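Local coordinates for protein dihydrodipicolinate synthase (Rhodopseudomonas palustris, PDB 3DZ1) that probably catalyses formation of 4-hydroxy-tetrahydrodipicolinate, a step of lysine biosynthesis, in a TIM barrel that is likely to bind pyruvate, at residues A14-P19 with E44-L49; D32-F37 with G273-S278; A109-L114 with T121-Q126; W137-Y142 with K153-I158; T218-P223 with D246-L251. All coordinates share one frame; numbering follows the deposited sequence.

Interaction 1. Residues A14-P19 with E44-L49; sequences AIAPTP and EGVTVL
Val46 holds CG1 anti to its backbone N (chi1 -173°), which lays that methyl along the neighbouring strand, where it meets Ala16 CB at 3.7 Å and also lies close to Ala14 O. Thr47, on the other face, has OG1 anti to its carbonyl carbon (chi1 -62°), beside the backbone N; Ile15 shares that face, while Ala14 lies on the face of Val46. The backbones run parallel and in register, Ala14 beside Val46 and Ile15 beside Thr47. Three bonds join them. Ala14 N donates to Gly45 O, and Thr47 N to Ala14 O at 2.8 Å. Ala16 N reaches Thr47 O at 2.9 Å, nearly along the C=O axis. Beyond the paired residues water continues the link; one molecule donates to Ala16 O and Thr18 OG1 and accepts from Leu49 N at 2.8 Å. Thr47 lies next to Met217, a predicted pyruvate-binding residue, consistent with this face looking into the barrel. These are the first two strands of the TIM barrel, joined by a right-handed beta-alpha-beta crossover through helix 28-40; that helix covers Ala14 through Tyr38, helix 60-73 packs Phe70 on Ala16 and Val48, and strands 215-218 and 78-82 continue the sheet.

Interaction 2. Residues D32-F37 with G273-S278; sequences DRLTDF and GLLSSS
The polar part of this contact belongs to Arg33. Its chain leaves helix 28-40 with CG anti to the backbone N and bends at chi3 (-58°), bringing the guanidinium alongside the 273-278 loop. NH1 donates to Leu274 O at 3.3 Å, with the carbonyl oxygen near the guanidinium plane but the nitrogen well above the carbonyl plane. A second bond from NH1, to Ser276 OG, is straight but weak at 3.5 Å. Arg33 CD also lies close against Gly273 O, 3.0 Å away.

The apolar part centres on Leu274. Its CD1 sits over one face of the Phe37 ring, 3.6 Å from the centroid and 16° off the normal, a CH-pi contact, while CD2 rests on Phe37 CB and CG. Leu34 crosses Leu274 at about a right angle, CD2 touching Leu274 CB at 3.8 Å, and its other methyl, CD1, meets Leu275 CD2 at 3.7 Å.

Gly273, with positive phi, closes helix 260-271 in a Schellman motif. An alanine in place of Arg33 would remove both NH1 bonds and would probably leave the loop backbone less firmly held to the helix. The chemistry is divided: leucines and a phenylalanine form a buried seam, and a partly exposed arginine adds one long bond to a backbone carbonyl and a weak one to a serine hydroxyl.

Interaction 3. Residues A109-L114 with T121-Q126; sequences APPPSL and TTYFRQ
This is a largely apolar contact within one beta-alpha unit of the barrel: the proline-rich loop that follows strand 105-108 packs on helix 117-131, the helix it leads into. Tyr123 carries it. With CG anti to the backbone N (chi1 177°), its ring reaches out to Pro111, whose CD stands 3.5 Å from the ring centroid and 9° off the normal, a CH-pi contact over the centre of the face. Leu114, at the end of a type I turn that begins at Pro111, crosses the tyrosine at about a right angle and puts CD1 3.6 Å from Tyr123 CB. Deeper in, Pro110 CB meets Phe124 CZ at 3.7 Å. At the phenol tip a water bridges the segments: it donates to Ala109 O at 2.6 Å and is hydrogen-bonded to Tyr123 OH at 2.9 Å. A serine in place of Tyr123 would lose the ring under Pro111 and the phenol end of the water bridge, and would probably loosen the loop. Leu114 O is bound by Arg115 of the second subunit. The loop is the beta-alpha connection at the C-terminal end of strand 105-108, the end where TIM barrels carry their active sites; Ala109 lies about 11 Å, side chain to side chain, from Met217, predicted to bind pyruvate.

Interaction 4. Residues W137-Y142 with K153-I158; sequences WVLQDY and KVIRQI
Strand 137-141 of the TIM barrel faces helix 152-161 of the outer layer, and the short segments run nearly antiparallel, at 163° with their axes 10.9 Å apart. The side chains of Trp137, Leu139 and Asp141, alternate residues of the strand, meet two isoleucines one helical turn apart.

Ile158 takes the upstream pair. Its CG2, anti to the backbone N, comes to the edge of the Trp137 indole near the ring plane, 3.7 Å from CH2, and the two side chains cross at about a right angle. Trp137 has CG in the crowded position between the backbone N and the carbonyl carbon (chi1 63°), from which the six-membered ring reaches the helix. Leu139, with CG anti to N, crosses Ile158 at about a right angle; its CD2 meets CD1 of Ile158 at 3.8 Å and, more loosely, CG2 of Ile155 at 4.2 Å.

There is no hydrogen bond between the segments, and every residue that touches is buried. Phe124 of helix 117-131 adds to the same layer, its ring meeting that of Trp137 with the planes about 15° apart and its side chain touching Leu139. At the downstream end the buried Asp141 carboxylate is paired with Lys178 in a salt bridge through OD2, and that same oxygen has Ile155 CD1 beside it at 3.8 Å.

Interaction 5. Residues T218-P223 with D246-L251; sequences TGYCFP and DAHLPL
At the centre is a short hydrogen bond, 2.7 Å between Tyr220 OH and His248 ND1, in which either atom could be the donor. The phenol oxygen lies at the imidazole edge, in its plane, and the two rings meet rim to rim with planes at 87°. Leu251 fills in beside them: its CD2 touches Tyr220 OH at 3.5 Å and the edge of Phe222 at CE2, 3.8 Å away, while CG packs on Tyr220 CE1. The edge of His248 is turned toward the face of Phe222 in an offset edge-to-face pair, centroids 5.7 Å apart.

What sets Tyr220 is partly an ST turn, Thr218 OG1 accepting from Tyr220 N at 2.8 Å, and partly its chi1 of -177°, which sends the ring out toward helix 238-255. Leu299 and Leu302 pack around Phe222 and Leu251. Asp246 forms a salt bridge with Arg301 of the fourth subunit. The aromatic cluster ties the loop after the last barrel strand, 215-218, to the C-terminal helices that follow the TIM barrel in the DapA family.

How the interactions relate
Interaction 1 lies nearest the middle of the chain, about 7 Å from its centre, and the others spread around the barrel. Interaction 2 touches it through Pro19, which packs on Leu34 and Leu275, and interaction 5 adjoins it where Ile15 N probably bonds to Thr218 O, the seam that joins first and last strands and closes the eight-stranded sheet. Interactions 3 and 4, centres about 10 Å apart, share a wall farther round; their centres lie about 34 and 32 Å from that of interaction 2. Along the chain the segments of 1 and 2 alternate, since helix 28-40 joins the two strands of 1; interactions 3, 4 and 5 follow inside the loop that 2 closes, so the C-terminal region returns to the first helix.

Interaction 1. Residues A14-P19 with E44-L49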
# COMPACT_ATOMS: atom_id res chain seq x y z
N ALA A 14 -8.92 -17.77 23.90
CA ALA A 14 -7.67 -17.07 24.13
C ALA A 14 -6.68 -17.28 22.99
O ALA A 14 -6.50 -18.39 22.52
CB ALA A 14 -7.05 -17.53 25.45
N ILE A 15 -6.05 -16.20 22.52
CA ILE A 15 -5.06 -16.31 21.46
C ILE A 15 -3.74 -16.49 22.20
O ILE A 15 -3.25 -15.57 22.86
CB ILE A 15 -4.99 -15.06 20.59
CG1 ILE A 15 -6.37 -14.77 19.97
CG2 ILE A 15 -3.95 -15.26 19.48
CD1 ILE A 15 -6.43 -13.50 19.15
N ALA A 16 -3.16 -17.68 22.08
CA ALA A 16 -1.92 -18.00 22.77
C ALA A 16 -0.62 -17.60 22.10
O ALA A 16 -0.41 -17.86 20.92
CB ALA A 16 -1.89 -19.50 23.08
N PRO A 17 0.27 -16.95 22.86
CA PRO A 17 1.55 -16.57 22.27
C PRO A 17 2.37 -17.86 22.33
O PRO A 17 1.97 -18.81 23.00
CB PRO A 17 2.07 -15.53 23.26
CG PRO A 17 1.55 -16.03 24.57
CD PRO A 17 0.12 -16.41 24.22
N THR A 18 3.49 -17.91 21.61
CA THR A 18 4.33 -19.10 21.66
C THR A 18 5.41 -18.76 22.68
O THR A 18 6.21 -17.85 22.47
CB THR A 18 4.97 -19.40 20.29
OG1 THR A 18 3.94 -19.78 19.37
CG2 THR A 18 5.98 -20.54 20.40
N PRO A 19 5.43 -19.47 23.82
CA PRO A 19 6.42 -19.24 24.88
C PRO A 19 7.84 -19.60 24.47
O PRO A 19 8.09 -20.72 24.01
CB PRO A 19 5.92 -20.14 26.02
CG PRO A 19 4.47 -20.31 25.74
CD PRO A 19 4.45 -20.48 24.25
N GLU A 44 -13.32 -21.00 26.47
CA GLU A 44 -13.94 -22.09 25.73
C GLU A 44 -12.97 -22.68 24.71
O GLU A 44 -13.14 -23.81 24.25
CB GLU A 44 -15.21 -21.61 25.02
CG GLU A 44 -15.85 -22.67 24.13
CD GLU A 44 -17.31 -22.39 23.82
OE1 GLU A 44 -18.09 -22.17 24.78
OE2 GLU A 44 -17.68 -22.39 22.62
N GLY A 45 -11.96 -21.90 24.35
CA GLY A 45 -11.01 -22.39 23.37
C GLY A 45 -9.71 -21.61 23.34
O GLY A 45 -9.55 -20.63 24.07
N VAL A 46 -8.79 -22.07 22.50
CA VAL A 46 -7.49 -21.44 22.37
C VAL A 46 -7.09 -21.43 20.90
O VAL A 46 -7.29 -22.42 20.20
CB VAL A 46 -6.41 -22.21 23.18
CG1 VAL A 46 -5.09 -21.44 23.17
CG2 VAL A 46 -6.89 -22.43 24.61
N THR A 47 -6.56 -20.30 20.44
CA THR A 47 -6.10 -20.19 19.06
C THR A 47 -4.58 -20.14 19.14
O THR A 47 -4.02 -19.39 19.94
CB THR A 47 -6.67 -18.92 18.40
OG1 THR A 47 -8.10 -19.02 18.36
CG2 THR A 47 -6.15 -18.78 16.96
N VAL A 48 -3.91 -20.96 18.32
CA VAL A 48 -2.46 -21.02 18.36
C VAL A 48 -1.77 -20.72 17.03
O VAL A 48 -2.40 -20.75 15.97
CB VAL A 48 -1.98 -22.40 18.86
CG1 VAL A 48 -2.52 -22.66 20.25
CG2 VAL A 48 -2.43 -23.49 17.91
N LEU A 49 -0.47 -20.45 17.11
CA LEU A 49 0.35 -20.14 15.95
C LEU A 49 -0.07 -18.82 15.33
O LEU A 49 -0.53 -17.91 16.03
CB LEU A 49 0.30 -21.27 14.92
CG LEU A 49 0.87 -22.60 15.44
CD1 LEU A 49 0.88 -23.64 14.34
CD2 LEU A 49 2.28 -22.37 15.96
O HOH W 1 1.01 -19.99 19.46
O HOH W 2 -1.78 -17.52 18.31

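Interaction 2. Residues D32-F37 with G273-S278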
# COMPACT_ATOMS: atom_id res chain seq x y z
N ASP A 32 2.10 -25.57 28.60
CA ASP A 32 1.16 -26.32 29.43
C ASP A 32 0.56 -25.41 30.50
O ASP A 32 -0.64 -25.48 30.79
CB ASP A 32 1.85 -27.51 30.11
CG ASP A 32 2.49 -28.47 29.13
OD1 ASP A 32 1.93 -28.69 28.04
OD2 ASP A 32 3.56 -29.02 29.46
N ARG A 33 1.39 -24.57 31.10
CA ARG A 33 0.95 -23.66 32.14
C ARG A 33 -0.09 -22.67 31.59
O ARG A 33 -1.10 -22.40 32.25
CB ARG A 33 2.16 -22.90 32.68
CG ARG A 33 1.90 -22.04 33.90
CD ARG A 33 3.18 -21.34 34.30
NE ARG A 33 4.24 -22.30 34.59
CZ ARG A 33 5.50 -22.17 34.20
NH1 ARG A 33 5.88 -21.12 33.48
NH2 ARG A 33 6.39 -23.09 34.53
N LEU A 34 0.17 -22.15 30.40
CA LEU A 34 -0.77 -21.22 29.77
C LEU A 34 -2.09 -21.93 29.49
O LEU A 34 -3.16 -21.40 29.77
CB LEU A 34 -0.20 -20.70 28.44
CG LEU A 34 0.71 -19.47 28.48
CD1 LEU A 34 1.25 -19.19 27.08
CD2 LEU A 34 -0.08 -18.28 29.01
N THR A 35 -2.00 -23.13 28.93
CA THR A 35 -3.18 -23.91 28.60
C THR A 35 -4.04 -24.19 29.83
O THR A 35 -5.26 -24.04 29.79
CB THR A 35 -2.81 -25.24 27.94
OG1 THR A 35 -2.04 -24.99 26.75
CG2 THR A 35 -4.07 -26.01 27.56
N ASP A 36 -3.40 -24.62 30.92
CA ASP A 36 -4.12 -24.92 32.15
C ASP A 36 -4.82 -23.67 32.66
O ASP A 36 -5.94 -23.73 33.18
CB ASP A 36 -3.17 -25.44 33.23
CG ASP A 36 -2.55 -26.78 32.87
OD1 ASP A 36 -3.15 -27.51 32.06
OD2 ASP A 36 -1.47 -27.10 33.42
N PHE A 37 -4.12 -22.55 32.53
CA PHE A 37 -4.64 -21.26 32.95
C PHE A 37 -5.93 -20.92 32.20
O PHE A 37 -6.96 -20.63 32.80
CB PHE A 37 -3.60 -20.16 32.69
CG PHE A 37 -4.11 -18.78 32.95
CD1 PHE A 37 -4.39 -18.35 34.24
CD2 PHE A 37 -4.34 -17.91 31.89
CE1 PHE A 37 -4.91 -17.08 34.48
CE2 PHE A 37 -4.85 -16.63 32.12
CZ PHE A 37 -5.14 -16.22 33.41
N GLY A 273 3.08 -15.09 36.23
CA GLY A 273 3.59 -16.42 36.50
C GLY A 273 3.24 -17.49 35.48
O GLY A 273 3.42 -18.68 35.75
N LEU A 274 2.76 -17.08 34.31
CA LEU A 274 2.37 -18.03 33.27
C LEU A 274 3.52 -18.34 32.31
O LEU A 274 3.61 -19.45 31.78
CB LEU A 274 1.17 -17.49 32.49
CG LEU A 274 -0.06 -17.21 33.37
CD1 LEU A 274 -1.15 -16.55 32.55
CD2 LEU A 274 -0.55 -18.50 34.00
N LEU A 275 4.40 -17.36 32.09
CA LEU A 275 5.55 -17.57 31.22
C LEU A 275 6.83 -17.50 32.06
O LEU A 275 6.91 -16.70 32.99
CB LEU A 275 5.62 -16.49 30.12
CG LEU A 275 4.50 -16.42 29.08
CD1 LEU A 275 4.84 -15.33 28.05
CD2 LEU A 275 4.36 -17.76 28.38
N SER A 276 7.80 -18.35 31.74
CA SER A 276 9.08 -18.35 32.44
C SER A 276 9.89 -17.15 31.96
O SER A 276 10.60 -16.51 32.73
CB SER A 276 9.88 -19.63 32.14
OG SER A 276 9.26 -20.76 32.70
N SER A 277 9.76 -16.87 30.67
CA SER A 277 10.45 -15.75 30.04
C SER A 277 9.51 -14.99 29.12
O SER A 277 8.60 -15.58 28.53
CB SER A 277 11.65 -16.25 29.24
OG SER A 277 12.21 -15.20 28.46
N SER A 278 9.74 -13.69 28.99
CA SER A 278 8.92 -12.84 28.13
C SER A 278 9.57 -12.70 26.76
O SER A 278 9.13 -11.91 25.93
CB SER A 278 8.78 -11.45 28.76
OG SER A 278 10.06 -10.86 28.95

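Interaction 3. Residues A109-L114 with T121-Q126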
# COMPACT_ATOMS: atom_id res chain seq x y z
N ALA A 109 -6.48 -16.49 6.94
CA ALA A 109 -6.51 -15.06 6.64
C ALA A 109 -6.12 -14.94 5.18
O ALA A 109 -5.42 -15.80 4.64
CB ALA A 109 -5.50 -14.32 7.51
N PRO A 110 -6.59 -13.89 4.50
CA PRO A 110 -6.26 -13.73 3.08
C PRO A 110 -4.89 -13.08 2.88
O PRO A 110 -4.41 -12.36 3.76
CB PRO A 110 -7.37 -12.83 2.57
CG PRO A 110 -7.56 -11.90 3.73
CD PRO A 110 -7.53 -12.84 4.93
N PRO A 111 -4.24 -13.35 1.74
CA PRO A 111 -2.94 -12.72 1.51
C PRO A 111 -3.20 -11.21 1.40
O PRO A 111 -4.27 -10.80 0.97
CB PRO A 111 -2.48 -13.35 0.19
CG PRO A 111 -3.76 -13.77 -0.47
CD PRO A 111 -4.55 -14.32 0.69
N PRO A 112 -2.22 -10.38 1.77
CA PRO A 112 -2.36 -8.92 1.72
C PRO A 112 -2.61 -8.26 0.36
O PRO A 112 -2.97 -7.08 0.32
CB PRO A 112 -1.07 -8.43 2.38
CG PRO A 112 -0.08 -9.48 1.97
CD PRO A 112 -0.85 -10.77 2.17
N SER A 113 -2.43 -9.00 -0.72
CA SER A 113 -2.61 -8.43 -2.06
C SER A 113 -4.02 -8.44 -2.64
O SER A 113 -4.31 -7.69 -3.57
CB SER A 113 -1.67 -9.13 -3.05
OG SER A 113 -2.00 -10.49 -3.19
N LEU A 114 -4.90 -9.27 -2.10
CA LEU A 114 -6.26 -9.37 -2.61
C LEU A 114 -7.04 -8.05 -2.50
O LEU A 114 -7.14 -7.46 -1.42
CB LEU A 114 -7.02 -10.48 -1.88
CG LEU A 114 -6.34 -11.84 -1.80
CD1 LEU A 114 -7.29 -12.85 -1.19
CD2 LEU A 114 -5.91 -12.30 -3.19
N THR A 121 -13.13 -13.99 -2.99
CA THR A 121 -13.93 -15.21 -2.97
C THR A 121 -13.19 -16.36 -3.64
O THR A 121 -13.28 -17.51 -3.19
CB THR A 121 -15.31 -15.01 -3.63
OG1 THR A 121 -15.15 -14.48 -4.95
CG2 THR A 121 -16.15 -14.04 -2.80
N THR A 122 -12.46 -16.07 -4.71
CA THR A 122 -11.72 -17.12 -5.39
C THR A 122 -10.64 -17.71 -4.49
O THR A 122 -10.47 -18.92 -4.43
CB THR A 122 -11.07 -16.60 -6.68
OG1 THR A 122 -12.09 -16.38 -7.66
CG2 THR A 122 -10.04 -17.60 -7.22
N TYR A 123 -9.91 -16.84 -3.79
CA TYR A 123 -8.85 -17.31 -2.91
C TYR A 123 -9.35 -18.33 -1.90
O TYR A 123 -8.76 -19.40 -1.72
CB TYR A 123 -8.20 -16.15 -2.15
CG TYR A 123 -7.16 -16.65 -1.18
CD1 TYR A 123 -5.90 -17.05 -1.64
CD2 TYR A 123 -7.45 -16.81 0.17
CE1 TYR A 123 -4.97 -17.61 -0.77
CE2 TYR A 123 -6.52 -17.37 1.05
CZ TYR A 123 -5.28 -17.77 0.57
OH TYR A 123 -4.36 -18.34 1.42
N PHE A 124 -10.44 -18.00 -1.22
CA PHE A 124 -10.97 -18.90 -0.22
C PHE A 124 -11.52 -20.21 -0.77
O PHE A 124 -11.48 -21.22 -0.08
CB PHE A 124 -11.98 -18.16 0.66
CG PHE A 124 -11.32 -17.21 1.62
CD1 PHE A 124 -10.52 -17.70 2.65
CD2 PHE A 124 -11.40 -15.83 1.43
CE1 PHE A 124 -9.81 -16.84 3.48
CE2 PHE A 124 -10.69 -14.96 2.26
CZ PHE A 124 -9.89 -15.47 3.28
N ARG A 125 -11.99 -20.20 -2.01
CA ARG A 125 -12.48 -21.44 -2.61
C ARG A 125 -11.24 -22.31 -2.86
O ARG A 125 -11.29 -23.53 -2.73
CB ARG A 125 -13.21 -21.18 -3.93
CG ARG A 125 -14.53 -20.44 -3.77
CD ARG A 125 -15.46 -20.70 -4.96
NE ARG A 125 -14.86 -20.32 -6.23
CZ ARG A 125 -14.81 -19.08 -6.71
NH1 ARG A 125 -15.33 -18.07 -6.01
NH2 ARG A 125 -14.24 -18.84 -7.88
N GLN A 126 -10.13 -21.68 -3.22
CA GLN A 126 -8.90 -22.43 -3.47
C GLN A 126 -8.33 -22.90 -2.13
O GLN A 126 -7.77 -23.99 -2.04
CB GLN A 126 -7.87 -21.55 -4.18
CG GLN A 126 -8.33 -20.99 -5.50
CD GLN A 126 -7.29 -20.09 -6.14
OE1 GLN A 126 -6.66 -19.28 -5.46
NE2 GLN A 126 -7.12 -20.22 -7.45
O HOH W 3 -3.39 -17.32 3.93

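Interaction 4. Residues W137-Y142 with K153-I158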
# COMPACT_ATOMS: atom_id res chain seq x y z
N TRP A 137 -13.31 -24.27 9.52
CA TRP A 137 -12.35 -23.18 9.54
C TRP A 137 -12.93 -21.84 9.93
O TRP A 137 -14.14 -21.63 9.93
CB TRP A 137 -11.61 -23.08 8.20
CG TRP A 137 -12.47 -22.77 7.01
CD1 TRP A 137 -13.33 -23.61 6.37
CD2 TRP A 137 -12.52 -21.53 6.31
NE1 TRP A 137 -13.92 -22.97 5.31
CE2 TRP A 137 -13.44 -21.69 5.24
CE3 TRP A 137 -11.88 -20.29 6.47
CZ2 TRP A 137 -13.73 -20.66 4.34
CZ3 TRP A 137 -12.17 -19.27 5.57
CH2 TRP A 137 -13.08 -19.46 4.52
N VAL A 138 -12.02 -20.93 10.27
CA VAL A 138 -12.35 -19.58 10.70
C VAL A 138 -11.83 -18.54 9.73
O VAL A 138 -10.64 -18.54 9.37
CB VAL A 138 -11.72 -19.31 12.09
CG1 VAL A 138 -12.09 -17.91 12.57
CG2 VAL A 138 -12.16 -20.38 13.07
N LEU A 139 -12.71 -17.65 9.30
CA LEU A 139 -12.35 -16.58 8.37
C LEU A 139 -11.86 -15.38 9.17
O LEU A 139 -12.61 -14.82 9.97
CB LEU A 139 -13.57 -16.18 7.53
CG LEU A 139 -13.39 -14.99 6.57
CD1 LEU A 139 -12.28 -15.30 5.57
CD2 LEU A 139 -14.70 -14.71 5.85
N GLN A 140 -10.60 -14.99 8.98
CA GLN A 140 -10.06 -13.84 9.70
C GLN A 140 -10.19 -12.56 8.88
O GLN A 140 -9.66 -12.46 7.77
CB GLN A 140 -8.59 -14.07 10.08
CG GLN A 140 -7.94 -12.83 10.68
CD GLN A 140 -6.54 -13.09 11.21
OE1 GLN A 140 -5.79 -13.86 10.63
NE2 GLN A 140 -6.19 -12.42 12.30
N ASP A 141 -10.91 -11.59 9.44
CA ASP A 141 -11.16 -10.30 8.81
C ASP A 141 -10.49 -9.22 9.66
O ASP A 141 -11.06 -8.73 10.63
CB ASP A 141 -12.67 -10.07 8.74
CG ASP A 141 -13.05 -8.73 8.13
OD1 ASP A 141 -12.18 -8.09 7.49
OD2 ASP A 141 -14.22 -8.33 8.29
N TYR A 142 -9.26 -8.86 9.29
CA TYR A 142 -8.48 -7.89 10.05
C TYR A 142 -7.75 -6.93 9.11
O TYR A 142 -6.53 -7.00 8.95
CB TYR A 142 -7.48 -8.68 10.90
CG TYR A 142 -6.73 -7.92 11.97
CD1 TYR A 142 -7.18 -6.68 12.44
CD2 TYR A 142 -5.60 -8.48 12.57
CE1 TYR A 142 -6.52 -6.03 13.48
CE2 TYR A 142 -4.94 -7.84 13.61
CZ TYR A 142 -5.40 -6.62 14.06
OH TYR A 142 -4.74 -6.00 15.10
N LYS A 153 -21.38 -8.62 2.45
CA LYS A 153 -21.85 -9.46 1.34
C LYS A 153 -20.75 -10.41 0.86
O LYS A 153 -21.03 -11.55 0.48
CB LYS A 153 -22.32 -8.59 0.16
CG LYS A 153 -23.60 -7.81 0.45
CD LYS A 153 -24.06 -7.01 -0.75
CE LYS A 153 -25.39 -6.31 -0.46
NZ LYS A 153 -25.88 -5.51 -1.62
N VAL A 154 -19.51 -9.93 0.87
CA VAL A 154 -18.39 -10.77 0.45
C VAL A 154 -18.20 -11.87 1.49
O VAL A 154 -17.95 -13.03 1.15
CB VAL A 154 -17.08 -9.95 0.32
CG1 VAL A 154 -15.86 -10.88 0.35
CG2 VAL A 154 -17.08 -9.18 -1.00
N ILE A 155 -18.32 -11.51 2.76
CA ILE A 155 -18.19 -12.48 3.83
C ILE A 155 -19.28 -13.53 3.67
O ILE A 155 -19.01 -14.73 3.75
CB ILE A 155 -18.31 -11.81 5.21
CG1 ILE A 155 -17.07 -10.94 5.47
CG2 ILE A 155 -18.46 -12.87 6.31
CD1 ILE A 155 -17.15 -10.09 6.71
N ARG A 156 -20.51 -13.08 3.44
CA ARG A 156 -21.63 -13.99 3.27
C ARG A 156 -21.37 -14.99 2.14
O ARG A 156 -21.66 -16.18 2.27
CB ARG A 156 -22.92 -13.22 2.98
CG ARG A 156 -24.12 -14.12 2.66
CD ARG A 156 -25.39 -13.31 2.46
NE ARG A 156 -25.29 -12.39 1.34
CZ ARG A 156 -26.21 -11.50 1.01
NH1 ARG A 156 -27.32 -11.40 1.73
NH2 ARG A 156 -26.03 -10.70 -0.03
N GLN A 157 -20.84 -14.49 1.03
CA GLN A 157 -20.53 -15.34 -0.11
C GLN A 157 -19.46 -16.37 0.23
O GLN A 157 -19.60 -17.55 -0.11
CB GLN A 157 -20.07 -14.48 -1.29
CG GLN A 157 -19.62 -15.26 -2.51
CD GLN A 157 -19.65 -14.42 -3.77
OE1 GLN A 157 -19.34 -13.23 -3.75
NE2 GLN A 157 -20.03 -15.04 -4.89
N ILE A 158 -18.40 -15.93 0.90
CA ILE A 158 -17.32 -16.83 1.30
C ILE A 158 -17.87 -17.97 2.14
O ILE A 158 -17.53 -19.14 1.93
CB ILE A 158 -16.26 -16.09 2.14
CG1 ILE A 158 -15.55 -15.04 1.28
CG2 ILE A 158 -15.25 -17.08 2.72
CD1 ILE A 158 -14.63 -14.13 2.07

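Interaction 5. Residues T218-P223 with D246-L251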
# COMPACT_ATOMS: atom_id res chain seq x y z
N THR A 218 -9.45 -13.32 22.01
CA THR A 218 -8.52 -12.32 22.50
C THR A 218 -7.11 -12.72 22.91
O THR A 218 -6.90 -13.78 23.49
CB THR A 218 -9.16 -11.61 23.72
OG1 THR A 218 -8.23 -10.68 24.28
CG2 THR A 218 -9.54 -12.64 24.78
N GLY A 219 -6.17 -11.84 22.60
CA GLY A 219 -4.78 -12.05 22.97
C GLY A 219 -4.48 -11.19 24.19
O GLY A 219 -3.34 -11.13 24.65
N TYR A 220 -5.50 -10.52 24.72
CA TYR A 220 -5.36 -9.66 25.89
C TYR A 220 -4.81 -10.45 27.08
O TYR A 220 -5.24 -11.59 27.34
CB TYR A 220 -6.72 -9.06 26.25
CG TYR A 220 -6.70 -8.09 27.41
CD1 TYR A 220 -5.79 -7.03 27.45
CD2 TYR A 220 -7.60 -8.22 28.47
CE1 TYR A 220 -5.78 -6.13 28.52
CE2 TYR A 220 -7.60 -7.33 29.54
CZ TYR A 220 -6.69 -6.29 29.56
OH TYR A 220 -6.69 -5.41 30.62
N CYS A 221 -3.87 -9.85 27.81
CA CYS A 221 -3.23 -10.51 28.95
C CYS A 221 -4.13 -10.83 30.15
O CYS A 221 -3.67 -11.42 31.13
CB CYS A 221 -2.00 -9.70 29.42
SG CYS A 221 -2.31 -7.97 29.82
N PHE A 222 -5.40 -10.44 30.07
CA PHE A 222 -6.35 -10.77 31.13
C PHE A 222 -7.57 -11.42 30.49
O PHE A 222 -8.69 -10.91 30.57
CB PHE A 222 -6.75 -9.52 31.91
CG PHE A 222 -5.73 -9.11 32.93
CD1 PHE A 222 -5.70 -9.71 34.19
CD2 PHE A 222 -4.78 -8.14 32.62
CE1 PHE A 222 -4.73 -9.36 35.12
CE2 PHE A 222 -3.80 -7.79 33.55
CZ PHE A 222 -3.77 -8.39 34.81
N PRO A 223 -7.36 -12.57 29.83
CA PRO A 223 -8.49 -13.25 29.19
C PRO A 223 -9.50 -13.64 30.25
O PRO A 223 -10.70 -13.74 29.97
CB PRO A 223 -7.83 -14.45 28.51
CG PRO A 223 -6.69 -14.76 29.44
CD PRO A 223 -6.14 -13.39 29.75
N ASP A 246 -14.42 -0.88 30.94
CA ASP A 246 -13.79 0.43 31.10
C ASP A 246 -12.58 0.41 32.03
O ASP A 246 -11.65 1.21 31.86
CB ASP A 246 -14.80 1.46 31.61
CG ASP A 246 -15.82 1.84 30.56
OD1 ASP A 246 -15.71 1.35 29.41
OD2 ASP A 246 -16.72 2.63 30.88
N ALA A 247 -12.61 -0.47 33.02
CA ALA A 247 -11.51 -0.59 33.96
C ALA A 247 -10.31 -1.19 33.25
O ALA A 247 -9.16 -0.89 33.58
CB ALA A 247 -11.92 -1.46 35.15
N HIS A 248 -10.57 -2.02 32.25
CA HIS A 248 -9.50 -2.66 31.49
C HIS A 248 -9.09 -1.91 30.23
O HIS A 248 -8.01 -2.12 29.71
CB HIS A 248 -9.91 -4.09 31.12
CG HIS A 248 -9.77 -5.05 32.26
ND1 HIS A 248 -8.62 -5.77 32.48
CD2 HIS A 248 -10.61 -5.34 33.29
CE1 HIS A 248 -8.75 -6.46 33.60
NE2 HIS A 248 -9.95 -6.22 34.11
N LEU A 249 -9.95 -1.01 29.76
CA LEU A 249 -9.65 -0.29 28.52
C LEU A 249 -8.28 0.40 28.47
O LEU A 249 -7.62 0.38 27.43
CB LEU A 249 -10.76 0.73 28.23
CG LEU A 249 -10.68 1.39 26.85
CD1 LEU A 249 -10.63 0.33 25.76
CD2 LEU A 249 -11.89 2.31 26.66
N PRO A 250 -7.84 1.01 29.58
CA PRO A 250 -6.52 1.66 29.54
C PRO A 250 -5.41 0.69 29.16
O PRO A 250 -4.55 1.01 28.35
CB PRO A 250 -6.36 2.20 30.96
CG PRO A 250 -7.77 2.57 31.32
CD PRO A 250 -8.54 1.34 30.84
N LEU A 251 -5.45 -0.52 29.73
CA LEU A 251 -4.43 -1.52 29.43
C LEU A 251 -4.72 -2.19 28.09
O LEU A 251 -3.80 -2.53 27.35
CB LEU A 251 -4.37 -2.58 30.54
CG LEU A 251 -3.31 -3.67 30.36
CD1 LEU A 251 -1.93 -3.05 30.26
CD2 LEU A 251 -3.39 -4.64 31.55